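Local coordinates for putative aldolase (Bacteroides vulgatus ATCC 8482, PDB 3DXI), which is a putative aldolase whose N-terminal domain folds as a TIM barrel of the HMGL-like family, at residues I38-V43 / G127-F132; D102-A107 / K121-M126. All coordinates share one frame; numbering follows the deposited sequence.

Contact 1 (I38-V43 / G127-F132); sequences IDYLEV and GFEVGF
Tyr40 OH has two polar partners: it donates to Glu129 OE1 in a short bond of 2.6 Å and is also hydrogen-bonded to Lys75 NZ. Glu129 OE1 arrives at the edge of the phenol ring, in the ring plane, and lies 3.3 Å from Tyr40 CE1, so the ring meets it with its rim and not with a face. The phenol approaches Glu129 OE1 on the syn side, 23° out of the carboxylate plane. Ring and carboxylate are turned 46° against each other, which leaves the group neither coplanar with the phenol nor upright to it. Glu129 runs extended beyond CG (chi2 172°), carrying its carboxylate well clear of the backbone and across to the phenol. This reach is needed because the two strands are not neighbours: the CA atoms of Tyr40 and Glu129 stand 11.7 Å apart. Lys75 also forms a salt bridge with Glu129 OE2, so one ammonium serves both the phenol and the carboxylate, and its charge would be expected to favour an ionised glutamate. Met103 touches both side chains, and Phe214 meets the Tyr40 ring edge-to-face. Tyr40, Lys75, Met103, Glu129 and Phe214 are the first residues of five of the eight parallel strands. Strands 40-45 and 129-134 are thereby linked through side chains across the inside of the barrel, in an interior layer at the N-terminal strand ends of a TIM barrel.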
loop_
_atom_site.group_PDB
_atom_site.type_symbol
_atom_site.label_atom_id
_atom_site.label_comp_id
_atom_site.label_asym_id
_atom_site.label_seq_id
_atom_site.Cartn_x
_atom_site.Cartn_y
_atom_site.Cartn_z
ATOM N N ILE A 38 17.693 5.638 -11.223
ATOM C CA ILE A 38 18.160 5.420 -9.851
ATOM C C ILE A 38 19.619 5.874 -9.769
ATOM O O ILE A 38 20.485 5.375 -10.489
ATOM C CB ILE A 38 18.060 3.931 -9.437
ATOM C CG1 ILE A 38 16.604 3.563 -9.135
ATOM C CG2 ILE A 38 18.918 3.668 -8.213
ATOM C CD1 ILE A 38 15.844 3.005 -10.306
ATOM N N ASP A 39 19.875 6.810 -8.863
ATOM C CA ASP A 39 21.187 7.416 -8.688
ATOM C C ASP A 39 22.213 6.681 -7.839
ATOM O O ASP A 39 23.407 6.713 -8.140
ATOM C CB ASP A 39 20.986 8.821 -8.133
ATOM C CG ASP A 39 19.954 9.594 -8.922
ATOM O OD1 ASP A 39 20.280 10.027 -10.043
ATOM O OD2 ASP A 39 18.814 9.744 -8.434
ATOM N N TYR A 40 21.746 6.052 -6.769
ATOM C CA TYR A 40 22.605 5.321 -5.847
ATOM C C TYR A 40 22.151 3.882 -5.685
ATOM O O TYR A 40 20.952 3.588 -5.693
ATOM C CB TYR A 40 22.586 5.983 -4.467
ATOM C CG TYR A 40 23.496 7.173 -4.328
ATOM C CD1 TYR A 40 24.701 7.070 -3.637
ATOM C CD2 TYR A 40 23.152 8.408 -4.876
ATOM C CE1 TYR A 40 25.542 8.169 -3.489
ATOM C CE2 TYR A 40 23.987 9.512 -4.738
ATOM C CZ TYR A 40 25.181 9.383 -4.042
ATOM O OH TYR A 40 26.019 10.462 -3.913
ATOM N N LEU A 41 23.124 2.992 -5.527
ATOM C CA LEU A 41 22.854 1.580 -5.332
ATOM C C LEU A 41 23.642 1.119 -4.110
ATOM O O LEU A 41 24.871 1.127 -4.125
ATOM C CB LEU A 41 23.303 0.765 -6.550
ATOM C CG LEU A 41 22.874 1.192 -7.956
ATOM C CD1 LEU A 41 23.449 0.212 -8.965
ATOM C CD2 LEU A 41 21.355 1.233 -8.059
ATOM N N GLU A 42 22.936 0.744 -3.047
ATOM C CA GLU A 42 23.590 0.247 -1.842
ATOM C C GLU A 42 23.529 -1.261 -2.013
ATOM O O GLU A 42 22.490 -1.884 -1.793
ATOM C CB GLU A 42 22.825 0.681 -0.603
ATOM C CG GLU A 42 23.483 0.272 0.686
ATOM C CD GLU A 42 22.790 0.887 1.867
ATOM O OE1 GLU A 42 21.570 0.658 2.010
ATOM O OE2 GLU A 42 23.460 1.602 2.645
ATOM N N VAL A 43 24.661 -1.834 -2.406
ATOM C CA VAL A 43 24.760 -3.252 -2.716
ATOM C C VAL A 43 25.016 -4.237 -1.584
ATOM O O VAL A 43 24.881 -5.451 -1.778
ATOM C CB VAL A 43 25.832 -3.464 -3.797
ATOM C CG1 VAL A 43 25.490 -2.623 -5.033
ATOM C CG2 VAL A 43 27.201 -3.072 -3.252
ATOM N N GLY A 127 37.990 9.909 2.265
ATOM C CA GLY A 127 37.498 10.334 0.964
ATOM C C GLY A 127 36.153 9.807 0.504
ATOM O O GLY A 127 35.787 9.983 -0.657
ATOM N N PHE A 128 35.417 9.172 1.409
ATOM C CA PHE A 128 34.107 8.619 1.077
ATOM C C PHE A 128 32.998 9.624 1.367
ATOM O O PHE A 128 33.163 10.520 2.192
ATOM C CB PHE A 128 33.810 7.377 1.933
ATOM C CG PHE A 128 34.677 6.187 1.635
ATOM C CD1 PHE A 128 34.488 5.438 0.477
ATOM C CD2 PHE A 128 35.657 5.787 2.539
ATOM C CE1 PHE A 128 35.261 4.306 0.226
ATOM C CE2 PHE A 128 36.441 4.654 2.300
ATOM C CZ PHE A 128 36.242 3.911 1.143
ATOM N N GLU A 129 31.873 9.474 0.679
ATOM C CA GLU A 129 30.702 10.298 0.963
ATOM C C GLU A 129 30.165 9.562 2.195
ATOM O O GLU A 129 30.295 8.338 2.275
ATOM C CB GLU A 129 29.670 10.205 -0.162
ATOM C CG GLU A 129 29.907 11.124 -1.352
ATOM C CD GLU A 129 28.961 10.821 -2.498
ATOM O OE1 GLU A 129 28.009 10.038 -2.301
ATOM O OE2 GLU A 129 29.162 11.368 -3.596
ATOM N N VAL A 130 29.582 10.277 3.152
ATOM C CA VAL A 130 29.064 9.611 4.346
ATOM C C VAL A 130 27.570 9.804 4.528
ATOM O O VAL A 130 27.066 10.924 4.452
ATOM C CB VAL A 130 29.769 10.106 5.631
ATOM C CG1 VAL A 130 29.193 9.390 6.856
ATOM C CG2 VAL A 130 31.252 9.852 5.531
ATOM N N GLY A 131 26.867 8.701 4.763
ATOM C CA GLY A 131 25.435 8.762 4.975
ATOM C C GLY A 131 25.026 8.265 6.353
ATOM O O GLY A 131 25.527 7.245 6.831
ATOM N N PHE A 132 24.128 8.999 7.003
ATOM C CA PHE A 132 23.627 8.614 8.318
ATOM C C PHE A 132 22.219 8.041 8.139
ATOM O O PHE A 132 21.313 8.756 7.703
ATOM C CB PHE A 132 23.508 9.824 9.266
ATOM C CG PHE A 132 24.818 10.345 9.799
ATOM C CD1 PHE A 132 24.961 10.614 11.161
ATOM C CD2 PHE A 132 25.879 10.632 8.951
ATOM C CE1 PHE A 132 26.140 11.163 11.665
ATOM C CE2 PHE A 132 27.062 11.180 9.444
ATOM C CZ PHE A 132 27.194 11.448 10.801
#

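Contact 2 (D102-A107 / K121-M126); sequences DMIRIA and KAIKTM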
loop_
_atom_site.group_PDB
_atom_site.type_symbol
_atom_site.label_atom_id
_atom_site.label_comp_id
_atom_site.label_asym_id
_atom_site.label_seq_id
_atom_site.Cartn_x
_atom_site.Cartn_y
_atom_site.Cartn_z
ATOM N N ASP A 102 31.451 4.795 -3.509
ATOM C CA ASP A 102 31.256 6.231 -3.373
ATOM C C ASP A 102 30.820 6.677 -1.995
ATOM O O ASP A 102 31.366 7.632 -1.437
ATOM C CB ASP A 102 30.223 6.700 -4.396
ATOM C CG ASP A 102 30.654 6.413 -5.815
ATOM O OD1 ASP A 102 31.568 7.114 -6.300
ATOM O OD2 ASP A 102 30.095 5.479 -6.435
HETATM N N MSE A 103 29.839 5.976 -1.440
HETATM C CA MSE A 103 29.302 6.340 -0.141
HETATM C C MSE A 103 29.244 5.211 0.868
HETATM O O MSE A 103 28.965 4.059 0.530
HETATM C CB MSE A 103 27.897 6.911 -0.316
HETATM C CG MSE A 103 27.192 7.240 0.987
HETATM SE SE MSE A 103 25.339 7.734 0.674
HETATM C CE MSE A 103 25.603 9.622 0.266
ATOM N N ILE A 104 29.511 5.567 2.119
ATOM C CA ILE A 104 29.468 4.630 3.223
ATOM C C ILE A 104 28.293 5.072 4.082
ATOM O O ILE A 104 28.305 6.173 4.636
ATOM C CB ILE A 104 30.749 4.702 4.084
ATOM C CG1 ILE A 104 31.992 4.487 3.211
ATOM C CG2 ILE A 104 30.677 3.668 5.199
ATOM C CD1 ILE A 104 32.031 3.147 2.479
ATOM N N ARG A 105 27.262 4.239 4.163
ATOM C CA ARG A 105 26.111 4.581 4.987
ATOM C C ARG A 105 26.272 3.877 6.318
ATOM O O ARG A 105 26.768 2.754 6.373
ATOM C CB ARG A 105 24.813 4.142 4.331
ATOM C CG ARG A 105 24.523 4.825 3.021
ATOM C CD ARG A 105 23.244 4.260 2.470
ATOM N NE ARG A 105 22.127 5.165 2.624
ATOM C CZ ARG A 105 20.855 4.797 2.549
ATOM N NH1 ARG A 105 20.527 3.529 2.338
ATOM N NH2 ARG A 105 19.914 5.714 2.632
ATOM N N ILE A 106 25.851 4.543 7.385
ATOM C CA ILE A 106 25.967 3.995 8.728
ATOM C C ILE A 106 24.593 3.782 9.351
ATOM O O ILE A 106 23.802 4.719 9.436
ATOM C CB ILE A 106 26.771 4.959 9.626
ATOM C CG1 ILE A 106 28.086 5.330 8.924
ATOM C CG2 ILE A 106 27.037 4.319 10.979
ATOM C CD1 ILE A 106 28.878 6.431 9.608
ATOM N N ALA A 107 24.302 2.553 9.771
ATOM C CA ALA A 107 23.025 2.261 10.421
ATOM C C ALA A 107 23.230 2.697 11.860
ATOM O O ALA A 107 24.028 2.108 12.584
ATOM C CB ALA A 107 22.708 0.773 10.356
ATOM N N LYS A 121 33.324 11.098 11.040
ATOM C CA LYS A 121 34.451 12.001 10.863
ATOM C C LYS A 121 35.654 11.248 10.305
ATOM O O LYS A 121 36.316 11.719 9.377
ATOM C CB LYS A 121 34.805 12.648 12.204
ATOM C CG LYS A 121 35.626 13.915 12.092
ATOM C CD LYS A 121 35.540 14.712 13.389
ATOM C CE LYS A 121 36.111 16.113 13.224
ATOM N NZ LYS A 121 35.756 16.977 14.389
ATOM N N ALA A 122 35.932 10.071 10.863
ATOM C CA ALA A 122 37.055 9.257 10.403
ATOM C C ALA A 122 36.843 8.758 8.967
ATOM O O ALA A 122 37.773 8.736 8.164
ATOM C CB ALA A 122 37.262 8.070 11.347
ATOM N N ILE A 123 35.618 8.352 8.650
ATOM C CA ILE A 123 35.309 7.863 7.307
ATOM C C ILE A 123 35.494 8.983 6.281
ATOM O O ILE A 123 35.927 8.748 5.152
ATOM C CB ILE A 123 33.851 7.342 7.220
ATOM C CG1 ILE A 123 33.683 6.098 8.098
ATOM C CG2 ILE A 123 33.498 7.016 5.778
ATOM C CD1 ILE A 123 32.256 5.573 8.154
ATOM N N LYS A 124 35.180 10.207 6.689
ATOM C CA LYS A 124 35.298 11.349 5.794
ATOM C C LYS A 124 36.744 11.643 5.392
ATOM O O LYS A 124 37.001 12.103 4.277
ATOM C CB LYS A 124 34.676 12.586 6.438
ATOM C CG LYS A 124 34.117 13.562 5.426
ATOM C CD LYS A 124 32.921 12.949 4.701
ATOM C CE LYS A 124 32.537 13.773 3.490
ATOM N NZ LYS A 124 32.327 15.195 3.875
ATOM N N THR A 125 37.690 11.378 6.288
ATOM C CA THR A 125 39.095 11.620 5.974
ATOM C C THR A 125 39.617 10.595 4.965
ATOM O O THR A 125 40.696 10.764 4.396
ATOM C CB THR A 125 39.982 11.576 7.249
ATOM O OG1 THR A 125 39.876 10.289 7.866
ATOM C CG2 THR A 125 39.548 12.638 8.237
HETATM N N MSE A 126 38.849 9.531 4.741
HETATM C CA MSE A 126 39.251 8.501 3.788
HETATM C C MSE A 126 38.738 8.816 2.383
HETATM O O MSE A 126 39.008 8.086 1.425
HETATM C CB MSE A 126 38.764 7.124 4.257
HETATM C CG MSE A 126 39.437 6.663 5.554
HETATM SE SE MSE A 126 38.874 4.923 6.234
HETATM C CE MSE A 126 39.682 3.815 4.882
#
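Ile123 lays its side chain against Ile104 and Ile106, joining the helix to the first strand of the beta-alpha-beta unit made of strand 103-108, helix 113-124 and strand 129-134 in the TIM barrel. Both branches of Ile123 are used. Ile123 CG2 rests 3.9 Å from Ile104 CG1. The other branch is stretched out (chi2 176°) and takes CD1 past Ile104 to the strand's next outward-facing residue. There Ile123 CD1 meets Ile106 CD1 tip to tip at 3.8 Å, while it keeps 3.9 Å to Ile104 CG2. Ile104 and Ile123 thus pass at a slant, whereas Ile106 is touched at its end alone. The seam is wholly apolar and buried; Leu94 from helix 90-94 and Phe128 each touch both Ile104 and Ile123. Met103 and Arg105 alternate with the two isoleucines and point away from the helix, and Arg105 forms salt bridges with Glu42 and Asp216. Away from this seam packing gives way to solvent: Lys121 and Thr125 are exposed, while Lys124, partly exposed, touches Val130 and has a weak hydrogen bond to Ile156 O. Here the polar contact is local, within residues 121-126 and not across to the strand. Thr125 OG1 turns back to donate to Ala122 O at 2.6 Å, tilted 24° from the plane of that carbonyl.

Contacts 1 and 2 lie on the same side of the chain's centre, their centres about 9 Å apart, and contact 2 is nested within the loop closed by contact 1. The neighbouring strands 103-108 and 129-134 join them: Glu129 N lies 2.9 Å from Asp102 O and Gly131 O lies 2.8 Å from Ile106 N, both probable hydrogen bonds. Contact 1 is inside the barrel and contact 2 on its outer, helix-covered wall, where Phe128 CG packs 3.5 Å from Ile104 CG1. TIM-barrel active sites lie at the C-terminal strand ends, so the Tyr40-Glu129 pair, at the N-terminal ends, is probably remote from any such site.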